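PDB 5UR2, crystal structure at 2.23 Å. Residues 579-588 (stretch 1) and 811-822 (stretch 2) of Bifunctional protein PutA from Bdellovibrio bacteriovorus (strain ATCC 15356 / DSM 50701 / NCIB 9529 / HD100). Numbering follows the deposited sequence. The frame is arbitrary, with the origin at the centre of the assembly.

Stretch 1 (579-588) QVLEVGKPWA
Stretch 2 811-822: PAENPKAYMGPV

This is a compact, mainly apolar contact between a helix-loop-helix corner and an irregular, turn-rich segment, burying 474 Å² in total, with one direct hydrogen bond across it. In stretch 1 Val580 lies in a helix that enters from earlier in the chain, Gly584 leaves helical geometry at phi/psi 76/21, Lys585 is extended (-77/124), and Pro586 (-59/157) occupies the N-cap position, right before the helix that begins at Trp587. Stretch 2 folds through two consecutive type I turns, Pro811-Asn814 and Asn814-Ala817, closed by Asn814 N to Pro811 O and Ala817 N to Asn814 O, both 3.0 Å; Lys816 N also donates to Asn814 OD1 (2.8 Å).

The register pairs Pro586 CA with Ala812 CA at 4.7 Å. Ala812 points its CB toward stretch 1, 3.4 Å from Gly584 O and 4.0 Å from Val580 CG1 (chi1 t). At Gly584 an ideal CB would lie only 3.2 Å from Pro821 CG, and positive phi independently favours glycine.

Trp587 (chi1 m, chi2 23°) makes one hydrogen bond and one CH-pi contact. Its NE1 donates to Glu813 O (3.0 Å, 140°) near the ring plane, while Pro815 CB sits 3.7 Å from the six-membered ring centroid, 7° off the normal, a CH-pi contact over one face. Water 1 bridges the backbones, donating to Val583 O (2.9 Å) and Pro821 O (2.6 Å).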

ATOM      1  N   GLN B 579       0.497 -32.658 -15.443  1.00 19.53           N
ATOM      2  CA  GLN B 579       1.275 -31.700 -16.216  1.00 19.61           C
ATOM      3  C   GLN B 579       2.380 -32.390 -17.004  1.00 17.77           C
ATOM      4  O   GLN B 579       2.687 -31.987 -18.134  1.00 22.50           O
ATOM      5  CB  GLN B 579       1.859 -30.637 -15.295  1.00 16.71           C
ATOM      6  CG  GLN B 579       0.814 -29.913 -14.508  1.00 21.17           C
ATOM      7  CD  GLN B 579       1.328 -28.585 -14.025  1.00 24.57           C
ATOM      8  OE1 GLN B 579       2.383 -28.130 -14.473  1.00 24.39           O
ATOM      9  NE2 GLN B 579       0.606 -27.960 -13.099  1.00 24.32           N
ATOM     10  N   VAL B 580       3.000 -33.417 -16.429  1.00 17.96           N
ATOM     11  CA  VAL B 580       4.014 -34.159 -17.176  1.00 17.50           C
ATOM     12  C   VAL B 580       3.410 -34.744 -18.451  1.00 26.02           C
ATOM     13  O   VAL B 580       3.970 -34.606 -19.546  1.00 25.64           O
ATOM     14  CB  VAL B 580       4.639 -35.256 -16.293  1.00 23.22           C
ATOM     15  CG1 VAL B 580       5.446 -36.243 -17.143  1.00 18.03           C
ATOM     16  CG2 VAL B 580       5.518 -34.612 -15.241  1.00 19.66           C
ATOM     17  N   LEU B 581       2.235 -35.363 -18.337  1.00 23.20           N
ATOM     18  CA  LEU B 581       1.680 -36.103 -19.471  1.00 28.08           C
ATOM     19  C   LEU B 581       0.946 -35.198 -20.464  1.00 27.03           C
ATOM     20  O   LEU B 581       1.090 -35.381 -21.676  1.00 22.01           O
ATOM     21  CB  LEU B 581       0.747 -37.213 -18.968  1.00 30.44           C
ATOM     22  CG  LEU B 581       1.385 -38.360 -18.172  1.00 25.25           C
ATOM     23  CD1 LEU B 581       0.328 -39.254 -17.582  1.00 27.66           C
ATOM     24  CD2 LEU B 581       2.273 -39.175 -19.110  1.00 28.45           C
ATOM     25  N   GLU B 582       0.154 -34.226 -19.987  1.00 18.65           N
ATOM     26  CA  GLU B 582      -0.652 -33.426 -20.907  1.00 27.84           C
ATOM     27  C   GLU B 582       0.142 -32.292 -21.543  1.00 22.81           C
ATOM     28  O   GLU B 582      -0.082 -31.961 -22.708  1.00 22.21           O
ATOM     29  CB  GLU B 582      -1.879 -32.838 -20.197  1.00 28.70           C
ATOM     30  CG  GLU B 582      -2.835 -32.165 -21.158  1.00 29.29           C
ATOM     31  CD  GLU B 582      -3.932 -31.357 -20.474  1.00 35.96           C
ATOM     32  OE1 GLU B 582      -3.768 -30.973 -19.304  1.00 30.25           O
ATOM     33  OE2 GLU B 582      -4.979 -31.103 -21.109  1.00 36.36           O
ATOM     34  N   VAL B 583       1.070 -31.683 -20.808  1.00 18.91           N
ATOM     35  CA  VAL B 583       1.759 -30.485 -21.285  1.00 21.99           C
ATOM     36  C   VAL B 583       3.239 -30.727 -21.593  1.00 23.28           C
ATOM     37  O   VAL B 583       3.885 -29.843 -22.174  1.00 23.27           O
ATOM     38  CB  VAL B 583       1.596 -29.326 -20.277  1.00 29.21           C
ATOM     39  CG1 VAL B 583       1.947 -28.003 -20.894  1.00 34.29           C
ATOM     40  CG2 VAL B 583       0.170 -29.283 -19.770  1.00 30.92           C
ATOM     41  N   GLY B 584       3.791 -31.899 -21.261  1.00 25.40           N
ATOM     42  CA  GLY B 584       5.206 -32.149 -21.494  1.00 18.67           C
ATOM     43  C   GLY B 584       6.127 -31.461 -20.505  1.00 25.24           C
ATOM     44  O   GLY B 584       7.317 -31.283 -20.787  1.00 28.66           O
ATOM     45  N   LYS B 585       5.622 -31.081 -19.342  1.00 20.75           N
ATOM     46  CA  LYS B 585       6.458 -30.409 -18.356  1.00 25.41           C
ATOM     47  C   LYS B 585       7.356 -31.431 -17.660  1.00 24.49           C
ATOM     48  O   LYS B 585       6.842 -32.410 -17.103  1.00 20.64           O
ATOM     49  CB  LYS B 585       5.565 -29.674 -17.359  1.00 23.29           C
ATOM     50  CG  LYS B 585       4.846 -28.483 -18.018  1.00 33.49           C
ATOM     51  CD  LYS B 585       4.397 -27.396 -17.039  1.00 39.99           C
ATOM     52  CE  LYS B 585       5.514 -26.489 -16.599  1.00 32.45           C
ATOM     53  NZ  LYS B 585       4.990 -25.354 -15.792  1.00 34.43           N
ATOM     54  N   PRO B 586       8.684 -31.257 -17.677  1.00 24.95           N
ATOM     55  CA  PRO B 586       9.564 -32.156 -16.912  1.00 23.75           C
ATOM     56  C   PRO B 586       9.221 -32.129 -15.429  1.00 22.23           C
ATOM     57  O   PRO B 586       8.643 -31.161 -14.924  1.00 23.98           O
ATOM     58  CB  PRO B 586      10.965 -31.584 -17.163  1.00 27.50           C
ATOM     59  CG  PRO B 586      10.837 -30.825 -18.465  1.00 29.69           C
ATOM     60  CD  PRO B 586       9.440 -30.270 -18.470  1.00 23.72           C
ATOM     61  N   TRP B 587       9.593 -33.215 -14.731  1.00 18.19           N
ATOM     62  CA  TRP B 587       9.238 -33.407 -13.320  1.00 25.98           C
ATOM     63  C   TRP B 587       9.393 -32.149 -12.462  1.00 22.86           C
ATOM     64  O   TRP B 587       8.456 -31.736 -11.768  1.00 22.60           O
ATOM     65  CB  TRP B 587      10.075 -34.530 -12.684  1.00 25.63           C
ATOM     66  CG  TRP B 587       9.784 -35.950 -13.111  1.00 27.89           C
ATOM     67  CD1 TRP B 587       9.202 -36.369 -14.274  1.00 27.58           C
ATOM     68  CD2 TRP B 587      10.080 -37.136 -12.358  1.00 24.06           C
ATOM     69  NE1 TRP B 587       9.119 -37.743 -14.286  1.00 29.04           N
ATOM     70  CE2 TRP B 587       9.656 -38.234 -13.123  1.00 26.63           C
ATOM     71  CE3 TRP B 587      10.659 -37.371 -11.107  1.00 28.00           C
ATOM     72  CZ2 TRP B 587       9.791 -39.552 -12.679  1.00 24.08           C
ATOM     73  CZ3 TRP B 587      10.808 -38.679 -10.677  1.00 28.66           C
ATOM     74  CH2 TRP B 587      10.368 -39.749 -11.455  1.00 25.37           C
ATOM     75  N   ALA B 588      10.592 -31.565 -12.452  1.00 23.94           N
ATOM     76  CA  ALA B 588      10.867 -30.437 -11.562  1.00 23.41           C
ATOM     77  C   ALA B 588      10.130 -29.179 -12.011  1.00 24.14           C
ATOM     78  O   ALA B 588       9.738 -28.361 -11.171  1.00 29.76           O
ATOM     79  CB  ALA B 588      12.375 -30.180 -11.479  1.00 18.48           C
ATOM     80  N   PRO B 811      11.186 -37.691 -23.521  1.00 22.78           N
ATOM     81  CA  PRO B 811       9.810 -37.586 -23.042  1.00 24.04           C
ATOM     82  C   PRO B 811       9.802 -37.089 -21.607  1.00 27.54           C
ATOM     83  O   PRO B 811      10.681 -37.428 -20.808  1.00 21.97           O
ATOM     84  CB  PRO B 811       9.286 -39.021 -23.142  1.00 24.11           C
ATOM     85  CG  PRO B 811      10.061 -39.621 -24.272  1.00 26.54           C
ATOM     86  CD  PRO B 811      11.443 -38.985 -24.186  1.00 27.74           C
ATOM     87  N   ALA B 812       8.820 -36.244 -21.298  1.00 22.68           N
ATOM     88  CA  ALA B 812       8.802 -35.590 -19.994  1.00 29.45           C
ATOM     89  C   ALA B 812       8.664 -36.607 -18.866  1.00 28.42           C
ATOM     90  O   ALA B 812       9.143 -36.377 -17.752  1.00 23.23           O
ATOM     91  CB  ALA B 812       7.671 -34.552 -19.957  1.00 24.22           C
ATOM     92  N   GLU B 813       8.033 -37.746 -19.146  1.00 24.64           N
ATOM     93  CA  GLU B 813       7.878 -38.776 -18.131  1.00 29.25           C
ATOM     94  C   GLU B 813       9.218 -39.293 -17.633  1.00 24.00           C
ATOM     95  O   GLU B 813       9.324 -39.709 -16.478  1.00 26.66           O
ATOM     96  CB  GLU B 813       7.031 -39.907 -18.701  1.00 33.51           C
ATOM     97  CG  GLU B 813       6.850 -41.096 -17.806  1.00 38.64           C
ATOM     98  CD  GLU B 813       5.962 -42.155 -18.442  1.00 43.87           C
ATOM     99  OE1 GLU B 813       5.551 -41.983 -19.621  1.00 33.43           O
ATOM    100  OE2 GLU B 813       5.690 -43.163 -17.755  1.00 52.45           O
ATOM    101  N   ASN B 814      10.245 -39.256 -18.475  1.00 25.37           N
ATOM    102  CA  ASN B 814      11.578 -39.747 -18.113  1.00 27.69           C
ATOM    103  C   ASN B 814      12.268 -38.765 -17.171  1.00 27.95           C
ATOM    104  O   ASN B 814      12.494 -37.615 -17.558  1.00 19.58           O
ATOM    105  CB  ASN B 814      12.405 -39.956 -19.388  1.00 24.15           C
ATOM    106  CG  ASN B 814      13.773 -40.591 -19.119  1.00 27.84           C
ATOM    107  OD1 ASN B 814      14.362 -40.426 -18.046  1.00 28.93           O
ATOM    108  ND2 ASN B 814      14.283 -41.322 -20.109  1.00 21.11           N
ATOM    109  N   PRO B 815      12.637 -39.171 -15.949  1.00 18.73           N
ATOM    110  CA  PRO B 815      13.249 -38.218 -15.009  1.00 22.92           C
ATOM    111  C   PRO B 815      14.585 -37.658 -15.477  1.00 25.95           C
ATOM    112  O   PRO B 815      15.048 -36.671 -14.897  1.00 31.63           O
ATOM    113  CB  PRO B 815      13.415 -39.037 -13.719  1.00 21.53           C
ATOM    114  CG  PRO B 815      13.510 -40.466 -14.203  1.00 22.58           C
ATOM    115  CD  PRO B 815      12.579 -40.539 -15.404  1.00 21.25           C
ATOM    116  N   LYS B 816      15.218 -38.247 -16.488  1.00 20.71           N
ATOM    117  CA  LYS B 816      16.481 -37.731 -17.001  1.00 25.74           C
ATOM    118  C   LYS B 816      16.291 -36.594 -18.004  1.00 28.79           C
ATOM    119  O   LYS B 816      17.283 -36.054 -18.505  1.00 31.14           O
ATOM    120  CB  LYS B 816      17.289 -38.869 -17.644  1.00 33.76           C
ATOM    121  CG  LYS B 816      18.794 -38.635 -17.721  1.00 41.22           C
ATOM    122  CD  LYS B 816      19.436 -38.587 -16.338  1.00 44.51           C
ATOM    123  CE  LYS B 816      20.913 -38.238 -16.413  1.00 47.39           C
ATOM    124  NZ  LYS B 816      21.122 -36.822 -16.832  1.00 46.76           N
ATOM    125  N   ALA B 817      15.060 -36.223 -18.335  1.00 28.73           N
ATOM    126  CA  ALA B 817      14.852 -35.163 -19.315  1.00 30.60           C
ATOM    127  C   ALA B 817      15.344 -33.827 -18.760  1.00 30.77           C
ATOM    128  O   ALA B 817      14.913 -33.405 -17.682  1.00 19.25           O
ATOM    129  CB  ALA B 817      13.373 -35.068 -19.678  1.00 28.02           C
ATOM    130  N   TYR B 818      16.263 -33.167 -19.474  1.00 33.88           N
ATOM    131  CA  TYR B 818      16.467 -31.750 -19.199  1.00 25.45           C
ATOM    132  C   TYR B 818      15.389 -30.932 -19.898  1.00 22.92           C
ATOM    133  O   TYR B 818      14.723 -30.114 -19.269  1.00 21.47           O
ATOM    134  CB  TYR B 818      17.858 -31.284 -19.632  1.00 26.35           C
ATOM    135  CG  TYR B 818      18.208 -29.896 -19.140  1.00 25.54           C
ATOM    136  CD1 TYR B 818      17.752 -28.752 -19.802  1.00 30.27           C
ATOM    137  CD2 TYR B 818      18.983 -29.725 -18.004  1.00 28.07           C
ATOM    138  CE1 TYR B 818      18.076 -27.479 -19.340  1.00 25.71           C
ATOM    139  CE2 TYR B 818      19.311 -28.472 -17.534  1.00 22.22           C
ATOM    140  CZ  TYR B 818      18.857 -27.352 -18.187  1.00 24.97           C
ATOM    141  OH  TYR B 818      19.210 -26.112 -17.687  1.00 24.69           O
ATOM    142  N   MET B 819      15.192 -31.145 -21.194  1.00 20.60           N
ATOM    143  CA  MET B 819      14.024 -30.615 -21.875  1.00 22.41           C
ATOM    144  C   MET B 819      13.214 -31.752 -22.489  1.00 26.51           C
ATOM    145  O   MET B 819      13.754 -32.817 -22.829  1.00 28.50           O
ATOM    146  CB  MET B 819      14.400 -29.566 -22.933  1.00 24.23           C
ATOM    147  CG  MET B 819      15.589 -29.883 -23.782  1.00 33.24           C
ATOM    148  SD  MET B 819      16.029 -28.490 -24.866  1.00 28.76           S
ATOM    149  CE  MET B 819      14.754 -28.608 -26.113  1.00 31.33           C
ATOM    150  N   GLY B 820      11.900 -31.530 -22.575  1.00 22.50           N
ATOM    151  CA  GLY B 820      11.005 -32.414 -23.286  1.00 22.08           C
ATOM    152  C   GLY B 820      10.523 -31.771 -24.568  1.00 23.32           C
ATOM    153  O   GLY B 820      11.211 -30.933 -25.151  1.00 25.45           O
ATOM    154  N   PRO B 821       9.313 -32.109 -25.005  1.00 23.86           N
ATOM    155  CA  PRO B 821       8.795 -31.590 -26.277  1.00 24.35           C
ATOM    156  C   PRO B 821       8.156 -30.213 -26.116  1.00 23.67           C
ATOM    157  O   PRO B 821       7.893 -29.754 -25.012  1.00 22.38           O
ATOM    158  CB  PRO B 821       7.747 -32.641 -26.668  1.00 21.31           C
ATOM    159  CG  PRO B 821       7.154 -33.030 -25.302  1.00 20.68           C
ATOM    160  CD  PRO B 821       8.341 -32.983 -24.318  1.00 20.27           C
ATOM    161  N   VAL B 822       7.891 -29.554 -27.254  1.00 25.76           N
ATOM    162  CA  VAL B 822       7.071 -28.340 -27.219  1.00 24.67           C
ATOM    163  C   VAL B 822       5.602 -28.757 -27.261  1.00 23.56           C
ATOM    164  O   VAL B 822       5.291 -29.943 -27.387  1.00 26.47           O
ATOM    165  CB  VAL B 822       7.405 -27.353 -28.358  1.00 33.59           C
ATOM    166  CG1 VAL B 822       8.804 -26.750 -28.170  1.00 21.10           C
ATOM    167  CG2 VAL B 822       7.240 -28.017 -29.738  1.00 22.01           C
TER
HETATM  168  O   HOH W   1       5.623 -28.742 -24.147  1.00 19.44           O